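Local coordinates for protein aldo-keto reductase family 1 member C1 (Caenorhabditis elegans, PDB 1QWK) that probably reduces aldehydes and ketones with NADPH, as an aldose-reductase-like member of the aldo-keto reductase family with a TIM-barrel fold, at residues A[175-187]-A[288-300]. Sequence-based numbering, arbitrary orientation.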
ATOM      1  N   GLN A 175       3.688   4.326  -3.521  1.00 14.68           N
ATOM      2  CA  GLN A 175       3.449   3.266  -2.554  1.00 14.23           C
ATOM      3  C   GLN A 175       4.655   2.346  -2.534  1.00 13.50           C
ATOM      4  O   GLN A 175       4.999   1.732  -3.547  1.00 15.00           O
ATOM      5  CB  GLN A 175       2.192   2.467  -2.913  1.00 15.06           C
ATOM      6  CG  GLN A 175       1.836   1.419  -1.869  1.00 16.92           C
ATOM      7  CD  GLN A 175       0.542   0.681  -2.166  1.00 17.56           C
ATOM      8  OE1 GLN A 175      -0.506   1.296  -2.403  1.00 20.18           O
ATOM      9  NE2 GLN A 175       0.603  -0.642  -2.129  1.00 15.50           N
ATOM     10  N   VAL A 176       5.304   2.254  -1.378  1.00 14.17           N
ATOM     11  CA  VAL A 176       6.490   1.418  -1.246  1.00 14.51           C
ATOM     12  C   VAL A 176       6.539   0.688   0.090  1.00 14.88           C
ATOM     13  O   VAL A 176       5.771   0.981   1.007  1.00 15.69           O
ATOM     14  CB  VAL A 176       7.781   2.268  -1.348  1.00 13.83           C
ATOM     15  CG1 VAL A 176       7.865   2.950  -2.706  1.00 16.54           C
ATOM     16  CG2 VAL A 176       7.812   3.308  -0.228  1.00 16.53           C
ATOM     17  N   GLU A 177       7.444  -0.280   0.179  1.00 14.13           N
ATOM     18  CA  GLU A 177       7.646  -1.025   1.411  1.00 15.47           C
ATOM     19  C   GLU A 177       8.225  -0.016   2.394  1.00 15.40           C
ATOM     20  O   GLU A 177       9.205   0.656   2.086  1.00 16.71           O
ATOM     21  CB  GLU A 177       8.660  -2.152   1.199  1.00 15.86           C
ATOM     22  CG  GLU A 177       8.934  -2.953   2.465  1.00 16.32           C
ATOM     23  CD  GLU A 177      10.076  -3.945   2.308  1.00 17.35           C
ATOM     24  OE1 GLU A 177      10.423  -4.280   1.155  1.00 18.30           O
ATOM     25  OE2 GLU A 177      10.609  -4.399   3.348  1.00 18.30           O
ATOM     26  N   LEU A 178       7.617   0.103   3.568  1.00 16.08           N
ATOM     27  CA  LEU A 178       8.113   1.036   4.566  1.00 15.89           C
ATOM     28  C   LEU A 178       7.661   0.614   5.954  1.00 17.77           C
ATOM     29  O   LEU A 178       6.470   0.488   6.227  1.00 17.33           O
ATOM     30  CB  LEU A 178       7.628   2.464   4.268  1.00 16.65           C
ATOM     31  CG  LEU A 178       8.285   3.607   5.059  1.00 17.36           C
ATOM     32  CD1 LEU A 178       8.104   4.916   4.303  1.00 18.21           C
ATOM     33  CD2 LEU A 178       7.695   3.702   6.467  1.00 18.05           C
ATOM     34  N   HIS A 179       8.634   0.377   6.822  1.00 16.53           N
ATOM     35  CA  HIS A 179       8.371  -0.014   8.198  1.00 16.18           C
ATOM     36  C   HIS A 179       9.609   0.328   9.013  1.00 17.74           C
ATOM     37  O   HIS A 179      10.618   0.748   8.450  1.00 17.59           O
ATOM     38  CB  HIS A 179       8.018  -1.509   8.307  1.00 16.98           C
ATOM     39  CG  HIS A 179       8.957  -2.424   7.580  1.00 19.80           C
ATOM     40  ND1 HIS A 179       8.931  -2.580   6.212  1.00 22.07           N
ATOM     41  CD2 HIS A 179       9.922  -3.258   8.036  1.00 19.12           C
ATOM     42  CE1 HIS A 179       9.836  -3.476   5.856  1.00 19.76           C
ATOM     43  NE2 HIS A 179      10.450  -3.903   6.944  1.00 22.32           N
ATOM     44  N   LEU A 180       9.535   0.175  10.329  1.00 17.31           N
ATOM     45  CA  LEU A 180      10.665   0.530  11.185  1.00 18.31           C
ATOM     46  C   LEU A 180      12.004  -0.041  10.739  1.00 18.94           C
ATOM     47  O   LEU A 180      13.013   0.669  10.737  1.00 17.94           O
ATOM     48  CB  LEU A 180      10.399   0.108  12.629  1.00 18.23           C
ATOM     49  CG  LEU A 180      11.488   0.528  13.628  1.00 16.60           C
ATOM     50  CD1 LEU A 180      11.670   2.043  13.599  1.00 16.73           C
ATOM     51  CD2 LEU A 180      11.092   0.061  15.020  1.00 18.00           C
ATOM     52  N   TYR A 181      12.011  -1.315  10.358  1.00 19.20           N
ATOM     53  CA  TYR A 181      13.243  -1.961   9.925  1.00 21.29           C
ATOM     54  C   TYR A 181      13.567  -1.798   8.431  1.00 22.99           C
ATOM     55  O   TYR A 181      14.284  -2.604   7.847  1.00 23.44           O
ATOM     56  CB  TYR A 181      13.224  -3.437  10.344  1.00 20.37           C
ATOM     57  CG  TYR A 181      13.570  -3.654  11.813  1.00 21.83           C
ATOM     58  CD1 TYR A 181      13.673  -2.574  12.699  1.00 20.70           C
ATOM     59  CD2 TYR A 181      13.814  -4.936  12.310  1.00 21.34           C
ATOM     60  CE1 TYR A 181      14.013  -2.769  14.040  1.00 21.56           C
ATOM     61  CE2 TYR A 181      14.155  -5.140  13.651  1.00 21.43           C
ATOM     62  CZ  TYR A 181      14.255  -4.053  14.508  1.00 22.42           C
ATOM     63  OH  TYR A 181      14.607  -4.244  15.823  1.00 22.25           O
ATOM     64  N   PHE A 182      13.020  -0.739   7.833  1.00 22.96           N
ATOM     65  CA  PHE A 182      13.264  -0.360   6.434  1.00 21.04           C
ATOM     66  C   PHE A 182      12.566   0.994   6.285  1.00 21.43           C
ATOM     67  O   PHE A 182      11.579   1.131   5.547  1.00 18.67           O
ATOM     68  CB  PHE A 182      12.685  -1.374   5.441  1.00 21.39           C
ATOM     69  CG  PHE A 182      13.211  -1.195   4.042  1.00 21.44           C
ATOM     70  CD1 PHE A 182      14.583  -1.283   3.784  1.00 20.87           C
ATOM     71  CD2 PHE A 182      12.352  -0.889   2.992  1.00 20.61           C
ATOM     72  CE1 PHE A 182      15.086  -1.067   2.501  1.00 21.14           C
ATOM     73  CE2 PHE A 182      12.843  -0.672   1.702  1.00 21.41           C
ATOM     74  CZ  PHE A 182      14.216  -0.758   1.451  1.00 21.28           C
ATOM     75  N   PRO A 183      13.081   2.010   7.002  1.00 21.41           N
ATOM     76  CA  PRO A 183      12.628   3.402   7.085  1.00 21.24           C
ATOM     77  C   PRO A 183      12.432   4.202   5.808  1.00 19.00           C
ATOM     78  O   PRO A 183      11.591   5.098   5.768  1.00 18.62           O
ATOM     79  CB  PRO A 183      13.677   4.061   7.983  1.00 24.24           C
ATOM     80  CG  PRO A 183      14.221   2.962   8.774  1.00 25.57           C
ATOM     81  CD  PRO A 183      14.325   1.844   7.778  1.00 23.82           C
ATOM     82  N   GLN A 184      13.225   3.908   4.783  1.00 17.60           N
ATOM     83  CA  GLN A 184      13.130   4.634   3.521  1.00 19.77           C
ATOM     84  C   GLN A 184      13.221   6.152   3.740  1.00 20.35           C
ATOM     85  O   GLN A 184      12.423   6.918   3.195  1.00 19.36           O
ATOM     86  CB  GLN A 184      11.812   4.281   2.824  1.00 18.95           C
ATOM     87  CG  GLN A 184      11.713   2.814   2.410  1.00 18.66           C
ATOM     88  CD  GLN A 184      11.922   2.604   0.921  1.00 18.80           C
ATOM     89  OE1 GLN A 184      12.864   3.134   0.327  1.00 20.22           O
ATOM     90  NE2 GLN A 184      11.047   1.815   0.311  1.00 15.23           N
ATOM     91  N   HIS A 185      14.194   6.588   4.536  1.00 21.32           N
ATOM     92  CA  HIS A 185      14.360   8.016   4.801  1.00 21.26           C
ATOM     93  C   HIS A 185      14.577   8.815   3.519  1.00 21.17           C
ATOM     94  O   HIS A 185      13.976   9.872   3.327  1.00 21.76           O
ATOM     95  CB  HIS A 185      15.540   8.256   5.748  1.00 23.35           C
ATOM     96  CG  HIS A 185      15.329   7.711   7.125  1.00 25.29           C
ATOM     97  ND1 HIS A 185      14.351   8.188   7.972  1.00 27.02           N
ATOM     98  CD2 HIS A 185      15.958   6.719   7.798  1.00 25.31           C
ATOM     99  CE1 HIS A 185      14.386   7.510   9.106  1.00 26.03           C
ATOM    100  NE2 HIS A 185      15.353   6.614   9.025  1.00 27.56           N
ATOM    101  N   ASP A 186      15.434   8.303   2.642  1.00 21.04           N
ATOM    102  CA  ASP A 186      15.741   8.975   1.383  1.00 22.46           C
ATOM    103  C   ASP A 186      14.516   9.131   0.484  1.00 21.07           C
ATOM    104  O   ASP A 186      14.276  10.205  -0.065  1.00 20.98           O
ATOM    105  CB  ASP A 186      16.834   8.209   0.633  1.00 24.10           C
ATOM    106  CG  ASP A 186      17.324   8.947  -0.600  1.00 30.36           C
ATOM    107  OD1 ASP A 186      17.865  10.065  -0.451  1.00 33.39           O
ATOM    108  OD2 ASP A 186      17.170   8.414  -1.718  1.00 33.29           O
ATOM    109  N   HIS A 187      13.741   8.061   0.333  1.00 19.26           N
ATOM    110  CA  HIS A 187      12.560   8.121  -0.524  1.00 19.70           C
ATOM    111  C   HIS A 187      11.513   9.092   0.009  1.00 18.91           C
ATOM    112  O   HIS A 187      10.969   9.901  -0.746  1.00 20.49           O
ATOM    113  CB  HIS A 187      11.936   6.734  -0.685  1.00 19.48           C
ATOM    114  CG  HIS A 187      10.792   6.698  -1.654  1.00 18.87           C
ATOM    115  ND1 HIS A 187      10.949   6.958  -2.998  1.00 21.06           N
ATOM    116  CD2 HIS A 187       9.479   6.417  -1.476  1.00 19.57           C
ATOM    117  CE1 HIS A 187       9.781   6.838  -3.608  1.00 21.19           C
ATOM    118  NE2 HIS A 187       8.874   6.509  -2.705  1.00 20.89           N
ATOM    119  N   LYS A 288      14.137   7.341  18.981  1.00 22.31           N
ATOM    120  CA  LYS A 288      14.402   6.218  19.870  1.00 22.03           C
ATOM    121  C   LYS A 288      14.087   4.895  19.175  1.00 22.45           C
ATOM    122  O   LYS A 288      14.856   3.937  19.262  1.00 21.69           O
ATOM    123  CB  LYS A 288      13.567   6.339  21.147  1.00 23.26           C
ATOM    124  CG  LYS A 288      13.872   5.267  22.181  1.00 26.99           C
ATOM    125  CD  LYS A 288      15.320   5.356  22.639  1.00 32.44           C
ATOM    126  CE  LYS A 288      15.612   4.377  23.763  1.00 35.73           C
ATOM    127  NZ  LYS A 288      17.003   4.536  24.268  1.00 38.22           N
ATOM    128  N   LEU A 289      12.955   4.839  18.482  1.00 20.58           N
ATOM    129  CA  LEU A 289      12.581   3.613  17.789  1.00 21.18           C
ATOM    130  C   LEU A 289      13.552   3.260  16.672  1.00 19.32           C
ATOM    131  O   LEU A 289      13.727   2.089  16.354  1.00 19.11           O
ATOM    132  CB  LEU A 289      11.166   3.726  17.211  1.00 21.01           C
ATOM    133  CG  LEU A 289       9.996   3.830  18.192  1.00 20.73           C
ATOM    134  CD1 LEU A 289       8.701   3.943  17.402  1.00 22.35           C
ATOM    135  CD2 LEU A 289       9.950   2.615  19.105  1.00 21.51           C
ATOM    136  N   GLU A 290      14.191   4.266  16.084  1.00 20.08           N
ATOM    137  CA  GLU A 290      15.126   4.026  14.990  1.00 21.22           C
ATOM    138  C   GLU A 290      16.566   3.778  15.445  1.00 23.81           C
ATOM    139  O   GLU A 290      17.449   3.591  14.613  1.00 22.57           O
ATOM    140  CB  GLU A 290      15.109   5.213  14.022  1.00 23.87           C
ATOM    141  CG  GLU A 290      13.719   5.579  13.512  1.00 24.96           C
ATOM    142  CD  GLU A 290      13.738   6.771  12.568  1.00 27.73           C
ATOM    143  OE1 GLU A 290      14.540   7.704  12.796  1.00 26.39           O
ATOM    144  OE2 GLU A 290      12.941   6.786  11.604  1.00 25.99           O
ATOM    145  N   GLU A 291      16.805   3.755  16.753  1.00 25.43           N
ATOM    146  CA  GLU A 291      18.166   3.567  17.249  1.00 28.15           C
ATOM    147  C   GLU A 291      18.841   2.245  16.868  1.00 27.82           C
ATOM    148  O   GLU A 291      20.063   2.202  16.719  1.00 27.90           O
ATOM    149  CB  GLU A 291      18.218   3.749  18.770  1.00 31.83           C
ATOM    150  CG  GLU A 291      17.942   2.494  19.572  1.00 38.21           C
ATOM    151  CD  GLU A 291      18.299   2.649  21.044  1.00 40.52           C
ATOM    152  OE1 GLU A 291      18.183   1.650  21.790  1.00 41.80           O
ATOM    153  OE2 GLU A 291      18.694   3.766  21.451  1.00 41.15           O
ATOM    154  N   SER A 292      18.067   1.175  16.700  1.00 26.45           N
ATOM    155  CA  SER A 292      18.657  -0.118  16.340  1.00 27.16           C
ATOM    156  C   SER A 292      19.359  -0.029  14.985  1.00 27.61           C
ATOM    157  O   SER A 292      20.285  -0.792  14.700  1.00 28.71           O
ATOM    158  CB  SER A 292      17.585  -1.216  16.285  1.00 27.08           C
ATOM    159  OG  SER A 292      17.008  -1.308  14.993  1.00 27.68           O
ATOM    160  N   LYS A 293      18.908   0.909  14.157  1.00 26.75           N
ATOM    161  CA  LYS A 293      19.471   1.122  12.826  1.00 27.87           C
ATOM    162  C   LYS A 293      19.242  -0.053  11.871  1.00 26.87           C
ATOM    163  O   LYS A 293      19.805  -0.086  10.776  1.00 27.95           O
ATOM    164  CB  LYS A 293      20.971   1.422  12.926  1.00 30.68           C
ATOM    165  CG  LYS A 293      21.306   2.656  13.755  1.00 33.09           C
ATOM    166  CD  LYS A 293      20.809   3.938  13.096  1.00 36.00           C
ATOM    167  CE  LYS A 293      21.126   5.158  13.955  1.00 38.76           C
ATOM    168  NZ  LYS A 293      20.710   6.431  13.302  1.00 40.88           N
ATOM    169  N   ASN A 294      18.424  -1.019  12.279  1.00 25.79           N
ATOM    170  CA  ASN A 294      18.139  -2.163  11.416  1.00 27.44           C
ATOM    171  C   ASN A 294      17.442  -1.691  10.150  1.00 27.97           C
ATOM    172  O   ASN A 294      16.473  -0.936  10.210  1.00 27.86           O
ATOM    173  CB  ASN A 294      17.248  -3.183  12.128  1.00 29.24           C
ATOM    174  CG  ASN A 294      18.020  -4.050  13.098  1.00 30.93           C
ATOM    175  OD1 ASN A 294      18.992  -4.701  12.720  1.00 33.49           O
ATOM    176  ND2 ASN A 294      17.588  -4.071  14.352  1.00 31.74           N
ATOM    177  N   SER A 295      17.941  -2.136   9.003  1.00 27.40           N
ATOM    178  CA  SER A 295      17.361  -1.762   7.721  1.00 28.29           C
ATOM    179  C   SER A 295      17.628  -2.845   6.688  1.00 27.95           C
ATOM    180  O   SER A 295      18.779  -3.143   6.363  1.00 29.42           O
ATOM    181  CB  SER A 295      17.946  -0.437   7.236  1.00 29.14           C
ATOM    182  OG  SER A 295      17.433  -0.094   5.962  1.00 31.02           O
ATOM    183  N   GLN A 296      16.557  -3.436   6.173  1.00 24.93           N
ATOM    184  CA  GLN A 296      16.687  -4.485   5.174  1.00 24.81           C
ATOM    185  C   GLN A 296      15.389  -4.633   4.400  1.00 22.44           C
ATOM    186  O   GLN A 296      14.321  -4.806   4.987  1.00 21.76           O
ATOM    187  CB  GLN A 296      17.039  -5.813   5.848  1.00 28.23           C
ATOM    188  CG  GLN A 296      17.490  -6.892   4.877  1.00 34.21           C
ATOM    189  CD  GLN A 296      17.788  -8.208   5.565  1.00 39.14           C
ATOM    190  OE1 GLN A 296      18.546  -8.259   6.537  1.00 43.49           O
ATOM    191  NE2 GLN A 296      17.202  -9.286   5.057  1.00 41.64           N
ATOM    192  N   ARG A 297      15.489  -4.561   3.080  1.00 20.74           N
ATOM    193  CA  ARG A 297      14.324  -4.696   2.215  1.00 19.37           C
ATOM    194  C   ARG A 297      13.803  -6.134   2.260  1.00 18.91           C
ATOM    195  O   ARG A 297      14.549  -7.079   2.004  1.00 18.36           O
ATOM    196  CB  ARG A 297      14.708  -4.319   0.782  1.00 18.78           C
ATOM    197  CG  ARG A 297      13.544  -4.256  -0.186  1.00 18.04           C
ATOM    198  CD  ARG A 297      14.039  -4.076  -1.609  1.00 16.83           C
ATOM    199  NE  ARG A 297      14.757  -2.822  -1.827  1.00 17.91           N
ATOM    200  CZ  ARG A 297      14.182  -1.627  -1.920  1.00 17.25           C
ATOM    201  NH1 ARG A 297      12.867  -1.506  -1.804  1.00 17.80           N
ATOM    202  NH2 ARG A 297      14.918  -0.549  -2.172  1.00 18.68           N
ATOM    203  N   LEU A 298      12.522  -6.297   2.584  1.00 18.27           N
ATOM    204  CA  LEU A 298      11.904  -7.622   2.670  1.00 18.49           C
ATOM    205  C   LEU A 298      11.303  -8.077   1.348  1.00 18.79           C
ATOM    206  O   LEU A 298      11.253  -9.271   1.051  1.00 19.12           O
ATOM    207  CB  LEU A 298      10.802  -7.628   3.733  1.00 18.47           C
ATOM    208  CG  LEU A 298      11.206  -7.294   5.173  1.00 21.51           C
ATOM    209  CD1 LEU A 298       9.983  -7.338   6.082  1.00 22.43           C
ATOM    210  CD2 LEU A 298      12.260  -8.282   5.642  1.00 21.72           C
ATOM    211  N   PHE A 299      10.824  -7.120   0.566  1.00 18.42           N
ATOM    212  CA  PHE A 299      10.213  -7.419  -0.724  1.00 17.97           C
ATOM    213  C   PHE A 299      11.139  -6.986  -1.853  1.00 17.88           C
ATOM    214  O   PHE A 299      11.114  -5.841  -2.302  1.00 18.34           O
ATOM    215  CB  PHE A 299       8.867  -6.705  -0.816  1.00 18.70           C
ATOM    216  CG  PHE A 299       7.843  -7.238   0.145  1.00 19.64           C
ATOM    217  CD1 PHE A 299       7.002  -8.279  -0.225  1.00 23.44           C
ATOM    218  CD2 PHE A 299       7.745  -6.725   1.433  1.00 19.42           C
ATOM    219  CE1 PHE A 299       6.070  -8.805   0.674  1.00 26.52           C
ATOM    220  CE2 PHE A 299       6.817  -7.242   2.341  1.00 21.95           C
ATOM    221  CZ  PHE A 299       5.979  -8.284   1.960  1.00 24.47           C
ATOM    222  N   LEU A 300      11.950  -7.929  -2.313  1.00 17.49           N
ATOM    223  CA  LEU A 300      12.923  -7.673  -3.361  1.00 16.79           C
ATOM    224  C   LEU A 300      12.350  -7.559  -4.774  1.00 17.18           C
ATOM    225  O   LEU A 300      13.024  -7.046  -5.665  1.00 17.59           O
ATOM    226  CB  LEU A 300      13.986  -8.775  -3.333  1.00 18.31           C
ATOM    227  CG  LEU A 300      14.606  -9.050  -1.957  1.00 23.27           C
ATOM    228  CD1 LEU A 300      15.594 -10.200  -2.063  1.00 24.07           C
ATOM    229  CD2 LEU A 300      15.289  -7.798  -1.441  1.00 25.14           C
TER
HETATM  230  O   HOH W   1      10.540  -3.255  -1.409  1.00 18.30           O
HETATM  231  O   HOH W   2      15.367   0.898  11.795  1.00 22.90           O
HETATM  232  O   HOH W   3      13.489  -5.509   7.610  1.00 26.35           O
HETATM  233  O   HOH W   4      11.058   0.746  -2.382  1.00 17.69           O
HETATM  234  O   HOH W   5      13.851   2.298  -1.956  1.00 25.35           O
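Phe182 CA and Ser295 CA, 4.5 Å apart, are the nearest CA pair, and Gln296 N donates to Tyr181 O over 2.9 Å; residues 294-297 run in extended form past the type I turn His179-Phe182, after barrel strand 173-177. Asn294 CB sits over the centre of the Tyr181 ring, 3.6 Å from its centroid and 7° off the normal, a CH-pi contact. The phenol OH is hydrogen-bonded to Asp231. With an alanine at Tyr181, Asn294 would probably lose the ring surface it packs on and Asp231 its phenol partner. Phe182 meets Arg297 twice: Arg297 CB lies over one ring face, while Phe182 CZ stands 3.5 Å from Arg297 CZ, above the middle of the guanidinium, whose plane is turned 70° from the ring. Three waters lie at the guanidinium edge, and Glu315 salt-bridges NH2. Leu180 CD1 rests against Leu289 CB at 4.0 Å, beside helices 232-241 and 245-255. Glu177 has CG anti to its backbone N (chi1 179°) and an extended chain, carrying the carboxylate to the passing backbone. Phe299 N donates to Glu177 OE1 at 2.9 Å, from above the carboxylate plane; a second bond, Leu298 N to OE2, is less certain, OE2 being too close to a neighbour. The Phe299 side chain is about 9 Å from that of Tyr52, the predicted proton donor. A water donates to OE1 and Phe299 O and accepts from Arg297 NH1. Phe299 N-H, this water and nearby Arg297 (NH1 4.7 Å from Glu177 OE1, not touching) would probably stabilise a negative charge on this buried carboxylate, which holds the tail backbone across the barrel's C-terminal end.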